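PDB 1WY6: DUF1955 domain-containing protein from Sulfolobus tokodaii, which is of unknown function but folds as an all-helical repeat protein, an architecture that in other proteins often serves as a binding scaffold. Local coordinates for residues Leu98-Ile103 / Ala134-Val138; Cys47-Glu51 / Asn76-Val80. The contacts are given in a common frame with arbitrary orientation. Residues are numbered along the deposited sequence.

Interaction 1 of 2, residues Leu98-Ile103 / Ala134-Val138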
# COMPACT_ATOMS: atom_id res chain seq x y z
N LEU A 98 0.62 1.96 -5.15
CA LEU A 98 0.12 3.12 -5.87
C LEU A 98 0.17 2.85 -7.38
O LEU A 98 -0.82 3.07 -8.08
CB LEU A 98 0.97 4.36 -5.55
CG LEU A 98 0.70 5.10 -4.24
CD1 LEU A 98 1.80 6.12 -3.99
CD2 LEU A 98 -0.66 5.77 -4.30
N ASP A 99 1.31 2.38 -7.87
CA ASP A 99 1.47 2.09 -9.29
C ASP A 99 0.45 1.07 -9.75
O ASP A 99 -0.14 1.22 -10.82
CB ASP A 99 2.89 1.59 -9.60
CG ASP A 99 3.97 2.64 -9.31
OD1 ASP A 99 3.63 3.85 -9.27
OD2 ASP A 99 5.15 2.27 -9.13
N ILE A 100 0.22 0.04 -8.94
CA ILE A 100 -0.76 -0.98 -9.29
C ILE A 100 -2.18 -0.40 -9.28
O ILE A 100 -2.99 -0.74 -10.13
CB ILE A 100 -0.68 -2.19 -8.33
CG1 ILE A 100 0.63 -2.95 -8.58
CG2 ILE A 100 -1.86 -3.10 -8.53
CD1 ILE A 100 1.00 -3.93 -7.49
N LEU A 101 -2.47 0.48 -8.32
CA LEU A 101 -3.79 1.09 -8.27
C LEU A 101 -4.04 1.90 -9.54
O LEU A 101 -5.12 1.85 -10.11
CB LEU A 101 -3.94 2.00 -7.05
CG LEU A 101 -4.01 1.30 -5.68
CD1 LEU A 101 -4.13 2.33 -4.58
CD2 LEU A 101 -5.18 0.34 -5.65
N VAL A 102 -3.03 2.63 -10.00
CA VAL A 102 -3.15 3.43 -11.22
C VAL A 102 -3.42 2.51 -12.41
O VAL A 102 -4.30 2.76 -13.23
CB VAL A 102 -1.86 4.23 -11.52
CG1 VAL A 102 -2.05 5.04 -12.80
CG2 VAL A 102 -1.54 5.17 -10.36
N ILE A 103 -2.63 1.44 -12.49
CA ILE A 103 -2.71 0.47 -13.57
C ILE A 103 -4.02 -0.31 -13.58
O ILE A 103 -4.46 -0.82 -14.61
CB ILE A 103 -1.53 -0.52 -13.47
CG1 ILE A 103 -0.22 0.24 -13.67
CG2 ILE A 103 -1.65 -1.61 -14.51
CD1 ILE A 103 1.03 -0.64 -13.51
N ALA A 134 0.20 10.25 -8.49
CA ALA A 134 -0.55 9.05 -8.87
C ALA A 134 -1.92 9.53 -9.37
O ALA A 134 -2.45 9.03 -10.37
CB ALA A 134 -0.71 8.13 -7.67
N LEU A 135 -2.49 10.50 -8.67
CA LEU A 135 -3.79 11.03 -9.05
C LEU A 135 -3.74 11.63 -10.45
O LEU A 135 -4.60 11.36 -11.29
CB LEU A 135 -4.25 12.10 -8.05
CG LEU A 135 -4.80 11.55 -6.72
CD1 LEU A 135 -4.93 12.68 -5.70
CD2 LEU A 135 -6.16 10.88 -6.97
N ARG A 136 -2.72 12.44 -10.72
CA ARG A 136 -2.59 13.06 -12.02
C ARG A 136 -2.56 11.97 -13.10
O ARG A 136 -3.02 12.18 -14.22
CB ARG A 136 -1.33 13.93 -12.06
CG ARG A 136 -1.34 15.01 -13.11
CD ARG A 136 -0.29 16.06 -12.81
NE ARG A 136 -0.73 17.00 -11.78
CZ ARG A 136 0.08 17.61 -10.92
NH1 ARG A 136 -0.41 18.45 -10.02
NH2 ARG A 136 1.38 17.37 -10.94
N ARG A 137 -2.03 10.80 -12.74
CA ARG A 137 -1.95 9.67 -13.67
C ARG A 137 -3.32 9.06 -13.97
O ARG A 137 -3.46 8.33 -14.95
CB ARG A 137 -1.02 8.58 -13.14
CG ARG A 137 0.47 8.90 -13.21
CD ARG A 137 1.32 7.69 -12.82
NE ARG A 137 1.12 6.56 -13.73
CZ ARG A 137 1.46 5.30 -13.47
NH1 ARG A 137 2.01 4.98 -12.30
NH2 ARG A 137 1.23 4.35 -14.37
N VAL A 138 -4.32 9.33 -13.13
CA VAL A 138 -5.67 8.80 -13.38
C VAL A 138 -6.63 9.88 -13.88
O VAL A 138 -7.84 9.66 -13.97
CB VAL A 138 -6.29 8.10 -12.12
CG1 VAL A 138 -5.67 6.73 -11.92
CG2 VAL A 138 -6.09 8.95 -10.88

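Interaction 2 of 2, residues Cys47-Glu51 / Asn76-Val80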
# COMPACT_ATOMS: atom_id res chain seq x y z
N CYS A 47 -3.58 -10.88 -0.09
CA CYS A 47 -4.63 -9.87 -0.27
C CYS A 47 -5.53 -9.90 0.96
O CYS A 47 -5.92 -8.86 1.49
CB CYS A 47 -5.50 -10.19 -1.49
SG CYS A 47 -4.64 -10.45 -3.07
N ASN A 48 -5.85 -11.11 1.40
CA ASN A 48 -6.71 -11.34 2.55
C ASN A 48 -6.06 -10.75 3.80
O ASN A 48 -6.71 -10.02 4.56
CB ASN A 48 -6.96 -12.85 2.68
CG ASN A 48 -7.99 -13.19 3.74
OD1 ASN A 48 -7.69 -13.22 4.93
ND2 ASN A 48 -9.22 -13.44 3.31
N LEU A 49 -4.78 -11.04 4.02
CA LEU A 49 -4.09 -10.50 5.20
C LEU A 49 -4.09 -8.98 5.21
O LEU A 49 -4.47 -8.36 6.20
CB LEU A 49 -2.63 -10.98 5.25
CG LEU A 49 -1.81 -10.44 6.44
CD1 LEU A 49 -2.30 -11.05 7.74
CD2 LEU A 49 -0.33 -10.75 6.24
N LEU A 50 -3.67 -8.38 4.10
CA LEU A 50 -3.58 -6.92 3.97
C LEU A 50 -4.88 -6.18 4.27
O LEU A 50 -4.86 -5.01 4.65
CB LEU A 50 -3.07 -6.56 2.56
CG LEU A 50 -1.69 -7.10 2.17
CD1 LEU A 50 -1.41 -6.83 0.70
CD2 LEU A 50 -0.63 -6.47 3.05
N GLU A 51 -6.01 -6.85 4.10
CA GLU A 51 -7.31 -6.24 4.36
C GLU A 51 -7.50 -5.86 5.83
O GLU A 51 -8.18 -4.87 6.15
CB GLU A 51 -8.43 -7.21 3.94
CG GLU A 51 -9.84 -6.67 4.13
CD GLU A 51 -10.17 -5.58 3.14
OE1 GLU A 51 -11.05 -4.74 3.44
OE2 GLU A 51 -9.57 -5.57 2.04
N ASN A 76 -7.56 -4.87 -3.11
CA ASN A 76 -7.61 -4.03 -1.91
C ASN A 76 -6.28 -3.36 -1.57
O ASN A 76 -5.99 -3.11 -0.40
CB ASN A 76 -8.06 -4.87 -0.70
CG ASN A 76 -7.15 -6.07 -0.43
OD1 ASN A 76 -7.28 -6.75 0.59
ND2 ASN A 76 -6.23 -6.35 -1.35
N LEU A 77 -5.47 -3.05 -2.59
CA LEU A 77 -4.19 -2.42 -2.34
C LEU A 77 -4.27 -1.02 -1.74
O LEU A 77 -3.26 -0.43 -1.39
CB LEU A 77 -3.32 -2.43 -3.60
CG LEU A 77 -2.88 -3.84 -4.04
CD1 LEU A 77 -1.71 -3.72 -5.00
CD2 LEU A 77 -2.47 -4.67 -2.82
N LYS A 78 -5.49 -0.51 -1.60
CA LYS A 78 -5.64 0.79 -0.97
C LYS A 78 -5.24 0.60 0.50
O LYS A 78 -4.84 1.55 1.17
CB LYS A 78 -7.09 1.28 -1.04
CG LYS A 78 -7.28 2.65 -0.41
CD LYS A 78 -8.76 3.00 -0.19
CE LYS A 78 -8.89 4.29 0.60
NZ LYS A 78 -10.31 4.64 0.88
N SER A 79 -5.34 -0.64 0.98
CA SER A 79 -4.97 -0.97 2.36
C SER A 79 -3.48 -0.71 2.61
O SER A 79 -3.07 -0.33 3.71
CB SER A 79 -5.26 -2.46 2.64
OG SER A 79 -6.60 -2.80 2.35
N VAL A 80 -2.66 -0.93 1.59
CA VAL A 80 -1.23 -0.72 1.73
C VAL A 80 -0.90 0.76 1.78
O VAL A 80 -0.07 1.20 2.57
CB VAL A 80 -0.45 -1.41 0.57
CG1 VAL A 80 1.03 -1.04 0.64
CG2 VAL A 80 -0.62 -2.91 0.67

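Interaction 1 of 2, residues Leu98-Ile103 / Ala134-Val138
Start at L98, on the last turns of helix 92-103, which faces the C-terminal end of helix 125-137. L98 leaves its backbone sideways to the partner, yet its CD2 comes within 4.1 Å of A134 CB, on the buried side of the contact. One residue on, D99 brings OD1 to 3.6 Å from R137 NH1: a long salt bridge, with the carboxylate oxygen near the plane of the guanidinium, at its edge. I100 and L101 turn to other neighbours, and V102, one helical turn after L98, fills the centre. It buries 95 Å², the largest share of any residue here, and its CA-to-CB bond points toward 134-138: V102 CG2 lies 4.1 Å from A134 CB, and CG1 4.1 Å from V138 CG1 and 3.6 Å from R137 CZ, over one face of the guanidinium. R137 thus lays its chain across the gap, covering the valine on the way to D99. I103 adds a marginal touch, its CG1 4.4 Å from R137 NH2. This is the packing of neighbouring helical hairpins in a repeat stack: no hydrogen bond crosses, and the closest CA pair is V102 and V138, at 6.3 Å. Helix 107-117 lies alongside, its L110 touching L98, L135 and V138, while helix 78-86 meets L98 and L101 through V81, and helix 141-153 packs on L135.

Interaction 2 of 2, residues Cys47-Glu51 / Asn76-Val80
In this helical repeat array, helix 44-52 packs against the start of helix 78-86, and N76, L50 and E51 bury the most surface. N76, with 78 Å², precedes the helix and points its side chain at the facing segment, into the space between the C47 carbonyl and the E51 carboxylate. L50, with 71 Å², supplies the apolar half: its CD1 packs 4.0 Å from V80 CG2 and 4.3 Å from L77 CD2, and M58 and L62 of helix 55-65 also touch this leucine. L50 O, meanwhile, rests 3.3 Å from S79 CB. E51 is exposed, yet its side chain turns in over N76. Across the segments the closest CA pair is E51 and S79, at 6.1 Å. A disulfide from C47 to C74 ties the same two parts of the chain together covalently, just before N76. At the first turn of the second helix, the S79 hydroxyl folds back on its own segment, OG donating to N76 O at 2.8 Å.

In the fold
The two interactions come in series along the chain, interaction 2 closing before interaction 1 opens, and their centres lie about 16 Å apart. They join successive layers of one helical array: interaction 2 brings helix 44-52 to helix 78-86, and interaction 1 carries on from helix 92-103, the next helix in the chain, to helix 125-137. L77 bridges them directly, with its CD1 3.6 Å from I100 CG2 and its CB 3.9 Å from L101 CD2, so I100 and L101, which make no contact with 134-138, meet interaction 2 instead. The centre of interaction 2 lies about 7 Å from the centre of the chain, against about 12 Å for that of interaction 1.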